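Local atomic coordinates of fumarylacetoacetate hydrolase (PDB entry 5TI1), a protein that probably hydrolyses fumarylacetoacetate to fumarate and acetoacetate, the last step of phenylalanine and tyrosine breakdown, with the help of a bound metal ion. Residues G45-R56 and I135-P145; A17-S25 and D36-F44. All coordinates share one frame; numbering follows the deposited sequence.

Contact 1: residues G45-R56 and I135-P145; sequences GIFSDGLNATRR and IRQADAQLHLP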
loop_
_atom_site.group_PDB
_atom_site.type_symbol
_atom_site.label_atom_id
_atom_site.label_comp_id
_atom_site.label_asym_id
_atom_site.label_seq_id
_atom_site.Cartn_x
_atom_site.Cartn_y
_atom_site.Cartn_z
ATOM N N GLY B 45 11.209 -17.873 8.171
ATOM C CA GLY B 45 10.796 -16.791 9.041
ATOM C C GLY B 45 11.983 -15.940 9.444
ATOM O O GLY B 45 13.119 -16.174 9.025
ATOM N N ILE B 46 11.704 -14.944 10.281
ATOM C CA ILE B 46 12.706 -14.027 10.814
ATOM C C ILE B 46 12.625 -14.101 12.328
ATOM O O ILE B 46 11.560 -13.852 12.910
ATOM C CB ILE B 46 12.486 -12.586 10.317
ATOM C CG1 ILE B 46 12.683 -12.502 8.793
ATOM C CG2 ILE B 46 13.412 -11.614 11.026
ATOM C CD1 ILE B 46 14.098 -12.762 8.336
ATOM N N PHE B 47 13.743 -14.436 12.970
ATOM C CA PHE B 47 13.722 -14.634 14.410
ATOM C C PHE B 47 14.940 -13.995 15.057
ATOM O O PHE B 47 15.931 -13.643 14.407
ATOM C CB PHE B 47 13.676 -16.124 14.789
ATOM C CG PHE B 47 15.005 -16.802 14.700
ATOM C CD1 PHE B 47 15.527 -17.164 13.470
ATOM C CD2 PHE B 47 15.743 -17.068 15.841
ATOM C CE1 PHE B 47 16.755 -17.777 13.381
ATOM C CE2 PHE B 47 16.970 -17.690 15.754
ATOM C CZ PHE B 47 17.478 -18.039 14.522
ATOM N N SER B 48 14.823 -13.847 16.365
ATOM C CA SER B 48 15.914 -13.506 17.255
ATOM C C SER B 48 15.668 -14.301 18.528
ATOM O O SER B 48 14.633 -14.956 18.674
ATOM C CB SER B 48 15.966 -12.003 17.519
ATOM O OG SER B 48 14.775 -11.589 18.165
ATOM N N ASP B 49 16.628 -14.271 19.446
ATOM C CA ASP B 49 16.494 -15.089 20.646
ATOM C C ASP B 49 17.153 -14.361 21.813
ATOM O O ASP B 49 17.590 -13.214 21.682
ATOM C CB ASP B 49 17.080 -16.488 20.406
ATOM C CG ASP B 49 18.597 -16.496 20.411
ATOM O OD1 ASP B 49 19.207 -15.492 20.000
ATOM O OD2 ASP B 49 19.183 -17.511 20.838
ATOM N N GLY B 50 17.222 -15.035 22.966
ATOM C CA GLY B 50 17.785 -14.412 24.151
ATOM C C GLY B 50 19.286 -14.214 24.079
ATOM O O GLY B 50 19.820 -13.272 24.673
ATOM N N LEU B 51 19.986 -15.094 23.360
ATOM C CA LEU B 51 21.433 -15.002 23.224
ATOM C C LEU B 51 21.855 -14.023 22.141
ATOM O O LEU B 51 22.998 -13.550 22.154
ATOM C CB LEU B 51 22.016 -16.378 22.899
ATOM C CG LEU B 51 21.454 -17.593 23.641
ATOM C CD1 LEU B 51 21.790 -18.883 22.883
ATOM C CD2 LEU B 51 21.980 -17.649 25.065
ATOM N N ASN B 52 20.960 -13.713 21.205
ATOM C CA ASN B 52 21.310 -12.929 20.027
ATOM C C ASN B 52 20.035 -12.224 19.573
ATOM O O ASN B 52 19.182 -12.840 18.927
ATOM C CB ASN B 52 21.883 -13.832 18.944
ATOM C CG ASN B 52 22.384 -13.068 17.751
ATOM O OD1 ASN B 52 22.341 -11.840 17.720
ATOM N ND2 ASN B 52 22.884 -13.799 16.755
ATOM N N ALA B 53 19.906 -10.946 19.930
ATOM C CA ALA B 53 18.730 -10.168 19.571
ATOM C C ALA B 53 18.766 -9.687 18.129
ATOM O O ALA B 53 17.844 -8.984 17.702
ATOM C CB ALA B 53 18.578 -8.974 20.516
ATOM N N THR B 54 19.798 -10.048 17.371
ATOM C CA THR B 54 19.844 -9.690 15.961
ATOM C C THR B 54 18.861 -10.554 15.179
ATOM O O THR B 54 18.822 -11.780 15.341
ATOM C CB THR B 54 21.260 -9.855 15.410
ATOM O OG1 THR B 54 22.174 -9.065 16.182
ATOM C CG2 THR B 54 21.319 -9.404 13.954
ATOM N N ARG B 55 18.045 -9.916 14.349
ATOM C CA ARG B 55 17.076 -10.667 13.572
ATOM C C ARG B 55 17.785 -11.343 12.407
ATOM O O ARG B 55 18.706 -10.782 11.807
ATOM C CB ARG B 55 15.947 -9.762 13.089
ATOM C CG ARG B 55 15.104 -9.248 14.237
ATOM C CD ARG B 55 13.974 -8.351 13.769
ATOM N NE ARG B 55 13.353 -7.672 14.904
ATOM C CZ ARG B 55 12.206 -7.007 14.841
ATOM N NH1 ARG B 55 11.540 -6.939 13.695
ATOM N NH2 ARG B 55 11.726 -6.416 15.932
ATOM N N ARG B 56 17.387 -12.578 12.127
ATOM C CA ARG B 56 18.055 -13.378 11.121
ATOM C C ARG B 56 17.067 -14.407 10.596
ATOM O O ARG B 56 16.002 -14.634 11.181
ATOM C CB ARG B 56 19.323 -14.028 11.691
ATOM C CG ARG B 56 19.107 -14.880 12.915
ATOM C CD ARG B 56 20.365 -14.878 13.766
ATOM N NE ARG B 56 20.299 -15.800 14.899
ATOM C CZ ARG B 56 19.847 -15.462 16.101
ATOM N NH1 ARG B 56 19.409 -14.224 16.322
ATOM N NH2 ARG B 56 19.827 -16.358 17.074
ATOM N N ILE B 135 17.727 -23.682 17.744
ATOM C CA ILE B 135 17.194 -22.926 18.869
ATOM C C ILE B 135 15.752 -23.362 19.093
ATOM O O ILE B 135 15.010 -23.591 18.131
ATOM C CB ILE B 135 17.287 -21.407 18.599
ATOM C CG1 ILE B 135 18.728 -20.925 18.760
ATOM C CG2 ILE B 135 16.352 -20.612 19.478
ATOM C CD1 ILE B 135 19.434 -20.695 17.431
ATOM N N ARG B 136 15.367 -23.497 20.361
ATOM C CA ARG B 136 13.986 -23.826 20.690
ATOM C C ARG B 136 13.074 -22.658 20.341
ATOM O O ARG B 136 13.411 -21.499 20.586
ATOM C CB ARG B 136 13.857 -24.168 22.178
ATOM C CG ARG B 136 14.620 -25.413 22.624
ATOM C CD ARG B 136 13.917 -26.702 22.204
ATOM N NE ARG B 136 12.513 -26.739 22.628
ATOM C CZ ARG B 136 12.029 -27.462 23.640
ATOM N NH1 ARG B 136 12.826 -28.241 24.367
ATOM N NH2 ARG B 136 10.731 -27.412 23.918
ATOM N N GLN B 137 11.915 -22.960 19.750
ATOM C CA GLN B 137 10.944 -21.900 19.503
ATOM C C GLN B 137 10.501 -21.256 20.811
ATOM O O GLN B 137 10.138 -20.073 20.837
ATOM C CB GLN B 137 9.745 -22.456 18.741
ATOM C CG GLN B 137 10.084 -22.889 17.314
ATOM C CD GLN B 137 8.943 -23.617 16.631
ATOM O OE1 GLN B 137 7.770 -23.373 16.933
ATOM N NE2 GLN B 137 9.280 -24.529 15.709
ATOM N N ALA B 138 10.550 -22.028 21.901
ATOM C CA ALA B 138 10.279 -21.539 23.250
ATOM C C ALA B 138 11.260 -20.466 23.698
ATOM O O ALA B 138 10.993 -19.767 24.684
ATOM C CB ALA B 138 10.320 -22.708 24.230
ATOM N N ASP B 139 12.393 -20.318 23.012
ATOM C CA ASP B 139 13.367 -19.298 23.368
ATOM C C ASP B 139 13.418 -18.170 22.351
ATOM O O ASP B 139 14.255 -17.271 22.475
ATOM C CB ASP B 139 14.749 -19.932 23.537
ATOM C CG ASP B 139 14.812 -20.858 24.735
ATOM O OD1 ASP B 139 14.284 -20.474 25.808
ATOM O OD2 ASP B 139 15.362 -21.974 24.601
ATOM N N ALA B 140 12.529 -18.183 21.366
ATOM C CA ALA B 140 12.655 -17.319 20.205
ATOM C C ALA B 140 11.580 -16.244 20.189
ATOM O O ALA B 140 10.491 -16.415 20.745
ATOM C CB ALA B 140 12.577 -18.130 18.912
ATOM N N GLN B 141 11.930 -15.124 19.560
ATOM C CA GLN B 141 11.009 -14.075 19.148
ATOM C C GLN B 141 10.836 -14.185 17.642
ATOM O O GLN B 141 11.825 -14.118 16.909
ATOM C CB GLN B 141 11.564 -12.698 19.502
ATOM C CG GLN B 141 11.919 -12.543 20.957
ATOM C CD GLN B 141 10.691 -12.607 21.811
ATOM O OE1 GLN B 141 9.660 -12.026 21.463
ATOM N NE2 GLN B 141 10.770 -13.341 22.918
ATOM N N LEU B 142 9.600 -14.362 17.180
ATOM C CA LEU B 142 9.312 -14.416 15.747
ATOM C C LEU B 142 8.738 -13.082 15.293
ATOM O O LEU B 142 7.794 -12.564 15.902
ATOM C CB LEU B 142 8.339 -15.545 15.416
ATOM C CG LEU B 142 8.786 -16.893 15.966
ATOM C CD1 LEU B 142 7.783 -17.967 15.568
ATOM C CD2 LEU B 142 10.194 -17.209 15.477
ATOM N N HIS B 143 9.314 -12.524 14.236
ATOM C CA HIS B 143 8.925 -11.209 13.754
ATOM C C HIS B 143 8.261 -11.341 12.392
ATOM O O HIS B 143 8.320 -12.391 11.751
ATOM C CB HIS B 143 10.140 -10.279 13.679
ATOM C CG HIS B 143 11.055 -10.397 14.855
ATOM N ND1 HIS B 143 10.796 -9.783 16.063
ATOM C CD2 HIS B 143 12.217 -11.077 15.017
ATOM C CE1 HIS B 143 11.762 -10.074 16.914
ATOM N NE2 HIS B 143 12.633 -10.859 16.308
ATOM N N LEU B 144 7.603 -10.263 11.975
ATOM C CA LEU B 144 7.016 -10.175 10.645
ATOM C C LEU B 144 8.027 -10.698 9.630
ATOM O O LEU B 144 9.180 -10.259 9.623
ATOM C CB LEU B 144 6.615 -8.733 10.336
ATOM C CG LEU B 144 5.592 -8.583 9.215
ATOM C CD1 LEU B 144 4.249 -9.158 9.674
ATOM C CD2 LEU B 144 5.465 -7.122 8.753
ATOM N N PRO B 145 7.669 -11.688 8.811
ATOM C CA PRO B 145 8.700 -12.363 8.019
ATOM C C PRO B 145 9.189 -11.560 6.826
ATOM O O PRO B 145 10.295 -11.832 6.333
ATOM C CB PRO B 145 8.005 -13.654 7.569
ATOM C CG PRO B 145 6.581 -13.320 7.544
ATOM C CD PRO B 145 6.388 -12.416 8.752
HETATM O O HOH W 1 8.927 -14.800 11.032
#
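Ser48 and Gln141 hold strands 45-49 and 140-143 together as an antiparallel hydrogen-bonded pair. Gln141 N gives a bond of 2.8 Å to Ser48 O, and Ser48 N returns one of 3.1 Å to Gln141 O. Further along, His143 N points almost straight at Ile46 O (2.9 Å, 174° at the hydrogen). Phe47 and Leu142 form the non-hydrogen-bonded pair between. A water near the end of the pairing accepts from Ile46 N and lies within hydrogen-bonding distance of His143 O.

Polar and stacking contacts gather on the face that carries Ser48 and His143. Ser48 OG lies between its own N and carbonyl carbon (chi1 62°). From there Ser48 OG meets His143 NE2 at the ring edge, 2.9 Å away, in a hydrogen bond. The guanidinium of Arg55 lies flat over one face of the same ring, with planes 4° apart and centres 3.6 Å apart. Arg55 CD adds a CH-pi contact to that ring. The imidazole is thus held at both edge and face, which limits its rotation.

Apolar contacts lie on the other face. Leu142 CD2 packs on Phe47 CB at 3.7 Å, and Ile135 CD1 approaches the Phe47 ring obliquely.

Charge is paired within 45-56. Arg56 NH2 makes a salt bridge to Asp49 OD1, with the guanidinium spread over Phe47 CE2; its NE pairs with Asp67.

Strands 140-143 and 134-136 are outermost, within the chain, in the N-terminal five-stranded antiparallel sheet. Strand 140-143 pairs with 44-49, which pairs with 56-61. Leu142, Leu144 and Pro145 rest on strand 284-292.

Contact 2: residues A17-S25 and D36-F44; sequences ATLDPSRKS and DFSIQNLPF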
loop_
_atom_site.group_PDB
_atom_site.type_symbol
_atom_site.label_atom_id
_atom_site.label_comp_id
_atom_site.label_asym_id
_atom_site.label_seq_id
_atom_site.Cartn_x
_atom_site.Cartn_y
_atom_site.Cartn_z
ATOM N N ALA B 17 12.899 -35.334 -3.664
ATOM C CA ALA B 17 13.244 -36.072 -2.454
ATOM C C ALA B 17 12.793 -35.340 -1.194
ATOM O O ALA B 17 12.440 -35.985 -0.201
ATOM C CB ALA B 17 14.750 -36.334 -2.410
ATOM N N THR B 18 12.784 -34.001 -1.220
ATOM C CA THR B 18 12.373 -33.219 -0.057
ATOM C C THR B 18 10.878 -33.328 0.222
ATOM O O THR B 18 10.432 -32.938 1.305
ATOM C CB THR B 18 12.738 -31.743 -0.250
ATOM O OG1 THR B 18 11.887 -31.160 -1.247
ATOM C CG2 THR B 18 14.199 -31.583 -0.655
ATOM N N LEU B 19 10.095 -33.816 -0.736
ATOM C CA LEU B 19 8.653 -33.954 -0.593
ATOM C C LEU B 19 8.238 -35.349 -0.155
ATOM O O LEU B 19 7.052 -35.583 0.090
ATOM C CB LEU B 19 7.965 -33.606 -1.915
ATOM C CG LEU B 19 8.292 -32.224 -2.478
ATOM C CD1 LEU B 19 7.636 -32.024 -3.822
ATOM C CD2 LEU B 19 7.838 -31.157 -1.471
ATOM N N ASP B 20 9.183 -36.267 -0.064
ATOM C CA ASP B 20 8.931 -37.675 0.216
ATOM C C ASP B 20 8.359 -37.868 1.618
ATOM O O ASP B 20 9.081 -37.659 2.601
ATOM C CB ASP B 20 10.240 -38.454 0.049
ATOM C CG ASP B 20 10.097 -39.937 0.365
ATOM O OD1 ASP B 20 8.967 -40.419 0.599
ATOM O OD2 ASP B 20 11.135 -40.630 0.379
ATOM N N PRO B 21 7.096 -38.284 1.757
ATOM C CA PRO B 21 6.519 -38.525 3.086
ATOM C C PRO B 21 7.304 -39.478 3.979
ATOM O O PRO B 21 7.158 -39.423 5.203
ATOM C CB PRO B 21 5.141 -39.109 2.752
ATOM C CG PRO B 21 4.794 -38.493 1.456
ATOM C CD PRO B 21 6.088 -38.435 0.693
ATOM N N SER B 22 8.124 -40.355 3.402
ATOM C CA SER B 22 8.845 -41.325 4.221
ATOM C C SER B 22 10.043 -40.712 4.938
ATOM O O SER B 22 10.529 -41.294 5.915
ATOM C CB SER B 22 9.298 -42.517 3.365
ATOM O OG SER B 22 10.337 -42.158 2.471
ATOM N N ARG B 23 10.521 -39.553 4.493
ATOM C CA ARG B 23 11.684 -38.944 5.120
ATOM C C ARG B 23 11.346 -38.463 6.528
ATOM O O ARG B 23 10.226 -38.035 6.811
ATOM C CB ARG B 23 12.193 -37.783 4.269
ATOM C CG ARG B 23 13.482 -37.164 4.770
ATOM C CD ARG B 23 13.946 -36.078 3.823
ATOM N NE ARG B 23 14.055 -36.582 2.458
ATOM C CZ ARG B 23 15.164 -37.094 1.935
ATOM N NH1 ARG B 23 16.266 -37.173 2.667
ATOM N NH2 ARG B 23 15.170 -37.525 0.678
ATOM N N LYS B 24 12.331 -38.561 7.421
ATOM C CA LYS B 24 12.194 -38.118 8.798
ATOM C C LYS B 24 13.482 -37.419 9.212
ATOM O O LYS B 24 14.521 -37.545 8.557
ATOM C CB LYS B 24 11.884 -39.291 9.750
ATOM C CG LYS B 24 10.618 -40.058 9.409
ATOM C CD LYS B 24 9.370 -39.207 9.581
ATOM C CE LYS B 24 8.179 -39.831 8.864
ATOM N NZ LYS B 24 6.955 -38.977 8.903
ATOM N N SER B 25 13.407 -36.695 10.325
ATOM C CA SER B 25 14.511 -35.892 10.823
ATOM C C SER B 25 15.092 -36.486 12.098
ATOM O O SER B 25 14.418 -37.202 12.844
ATOM C CB SER B 25 14.055 -34.450 11.096
ATOM O OG SER B 25 15.123 -33.662 11.603
ATOM N N ASP B 36 3.234 -29.232 12.955
ATOM C CA ASP B 36 3.219 -28.456 11.718
ATOM C C ASP B 36 4.547 -28.543 10.972
ATOM O O ASP B 36 4.568 -28.475 9.737
ATOM C CB ASP B 36 2.894 -26.986 12.014
ATOM C CG ASP B 36 1.412 -26.749 12.273
ATOM O OD1 ASP B 36 0.569 -27.477 11.703
ATOM O OD2 ASP B 36 1.086 -25.831 13.051
ATOM N N PHE B 37 5.655 -28.692 11.691
ATOM C CA PHE B 37 6.963 -28.456 11.102
ATOM C C PHE B 37 7.723 -29.754 10.842
ATOM O O PHE B 37 8.832 -29.968 11.342
ATOM C CB PHE B 37 7.716 -27.487 12.004
ATOM C CG PHE B 37 6.915 -26.246 12.301
ATOM C CD1 PHE B 37 6.422 -25.470 11.257
ATOM C CD2 PHE B 37 6.601 -25.887 13.606
ATOM C CE1 PHE B 37 5.658 -24.342 11.511
ATOM C CE2 PHE B 37 5.838 -24.752 13.871
ATOM C CZ PHE B 37 5.372 -23.980 12.822
ATOM N N SER B 38 7.108 -30.619 10.044
ATOM C CA SER B 38 7.743 -31.834 9.556
ATOM C C SER B 38 8.975 -31.487 8.729
ATOM O O SER B 38 9.128 -30.368 8.239
ATOM C CB SER B 38 6.760 -32.617 8.689
ATOM O OG SER B 38 6.166 -31.726 7.744
ATOM N N ILE B 39 9.849 -32.480 8.535
ATOM C CA ILE B 39 10.999 -32.248 7.664
ATOM C C ILE B 39 10.546 -31.922 6.248
ATOM O O ILE B 39 11.316 -31.360 5.462
ATOM C CB ILE B 39 11.959 -33.459 7.684
ATOM C CG1 ILE B 39 13.355 -33.048 7.206
ATOM C CG2 ILE B 39 11.399 -34.593 6.850
ATOM C CD1 ILE B 39 14.355 -34.194 7.158
ATOM N N GLN B 40 9.299 -32.250 5.906
ATOM C CA GLN B 40 8.765 -31.931 4.590
ATOM C C GLN B 40 8.365 -30.467 4.460
ATOM O O GLN B 40 8.155 -29.992 3.337
ATOM C CB GLN B 40 7.559 -32.827 4.279
ATOM C CG GLN B 40 7.903 -34.292 3.990
ATOM C CD GLN B 40 8.118 -35.120 5.243
ATOM O OE1 GLN B 40 7.942 -34.632 6.362
ATOM N NE2 GLN B 40 8.490 -36.388 5.060
ATOM N N ASN B 41 8.257 -29.745 5.572
ATOM C CA ASN B 41 7.786 -28.368 5.535
ATOM C C ASN B 41 8.936 -27.421 5.221
ATOM O O ASN B 41 9.075 -26.959 4.081
ATOM C CB ASN B 41 7.115 -27.998 6.860
ATOM C CG ASN B 41 6.411 -26.651 6.794
ATOM O OD1 ASN B 41 6.579 -25.895 5.839
ATOM N ND2 ASN B 41 5.614 -26.353 7.806
ATOM N N LEU B 42 9.762 -27.131 6.229
ATOM C CA LEU B 42 10.888 -26.210 6.119
ATOM C C LEU B 42 10.409 -24.808 5.732
ATOM O O LEU B 42 10.776 -24.289 4.666
ATOM C CB LEU B 42 11.910 -26.744 5.110
ATOM C CG LEU B 42 12.306 -28.204 5.348
ATOM C CD1 LEU B 42 13.314 -28.688 4.308
ATOM C CD2 LEU B 42 12.843 -28.388 6.761
ATOM N N PRO B 43 9.596 -24.164 6.566
ATOM C CA PRO B 43 9.153 -22.804 6.258
ATOM C C PRO B 43 10.185 -21.779 6.704
ATOM O O PRO B 43 11.033 -22.047 7.555
ATOM C CB PRO B 43 7.864 -22.668 7.069
ATOM C CG PRO B 43 8.157 -23.491 8.315
ATOM C CD PRO B 43 9.059 -24.637 7.860
ATOM N N PHE B 44 10.086 -20.581 6.123
ATOM C CA PHE B 44 11.023 -19.494 6.384
ATOM C C PHE B 44 10.397 -18.422 7.266
ATOM O O PHE B 44 9.219 -18.083 7.109
ATOM C CB PHE B 44 11.505 -18.850 5.080
ATOM C CG PHE B 44 12.391 -19.737 4.263
ATOM C CD1 PHE B 44 13.763 -19.719 4.443
ATOM C CD2 PHE B 44 11.853 -20.583 3.318
ATOM C CE1 PHE B 44 14.587 -20.541 3.688
ATOM C CE2 PHE B 44 12.669 -21.409 2.555
ATOM C CZ PHE B 44 14.037 -21.386 2.743
HETATM O O HOH W 2 12.397 -32.370 3.218
HETATM O O HOH W 3 8.183 -36.077 8.739
#
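Gln40 reaches into the bend of residues 17-25 and ties together two irregular segments, both in the loop between helix 13-17 and strand 44-49. The bend is made of two successive type I beta turns, Ala17 to Asp20 and Asp20 to Arg23. Asp20 also forms an Asx turn, its OD1 accepting from Ser22 N.

The Gln40 chain folds at chi2 (81°), which brings its amide against the second turn. NE2 donates twice. From Gln40 NE2 to Asp20 O the bond is short and fairly straight (2.8 Å, 168° at the hydrogen), and the acceptor lies in the amide plane. From Gln40 NE2 to Arg23 O it is more bent (3.0 Å), with the acceptor tilted from that plane. Asp20 O takes Gln40 NE2 on one face of its carbonyl plane and the turn's own Arg23 N on the opposite face. The two NE2 bonds fix the amide orientation. A water probably donates to Gln40 OE1 as well, and it accepts from Lys24 NZ.

Ile39 turns to the other end of the bend. With CG1 anti to the backbone N (chi1 -160°), Ile39 CD1 slots between Arg23 CD, 3.9 Å away, and Ser25 CB, and also touches Lys24 O. Ile39 CG2 touches Arg23 O. The Arg23 and Ile39 side chains run obliquely past each other. Within its own segment Arg23 NE turns back to Ala17 O; outside, NH1 bonds to Ser117 OG.

Helix 102-116 of the same chain backs the two segments: Thr18 and Arg23 touch Ser113, and Arg109 bonds to Gln40 O and Asn41 O. A second water bridges the two backbones, donating to Thr18 O at 2.8 Å and to Ile39 O at 2.7 Å.

The two contacts follow in series along the chain. Contact 2 closes in the loop that leads into strand 44-49, and contact 1 starts on that strand. Their centres are about 21 Å apart, yet they touch by packing where Gln137 NE2 lies 3.7 Å from Phe37 CD2. Both also meet strand 284-292, contact 1 through Leu142 and Pro145, contact 2 through Asn41 and Pro43. Neither supplies a metal ligand. The side chain of Leu144, in contact 1, is about 9 Å from that of Thr284, a residue of the sodium site, and about 13 Å from the sodium ion. Contact 2 lies away from the annotated sites.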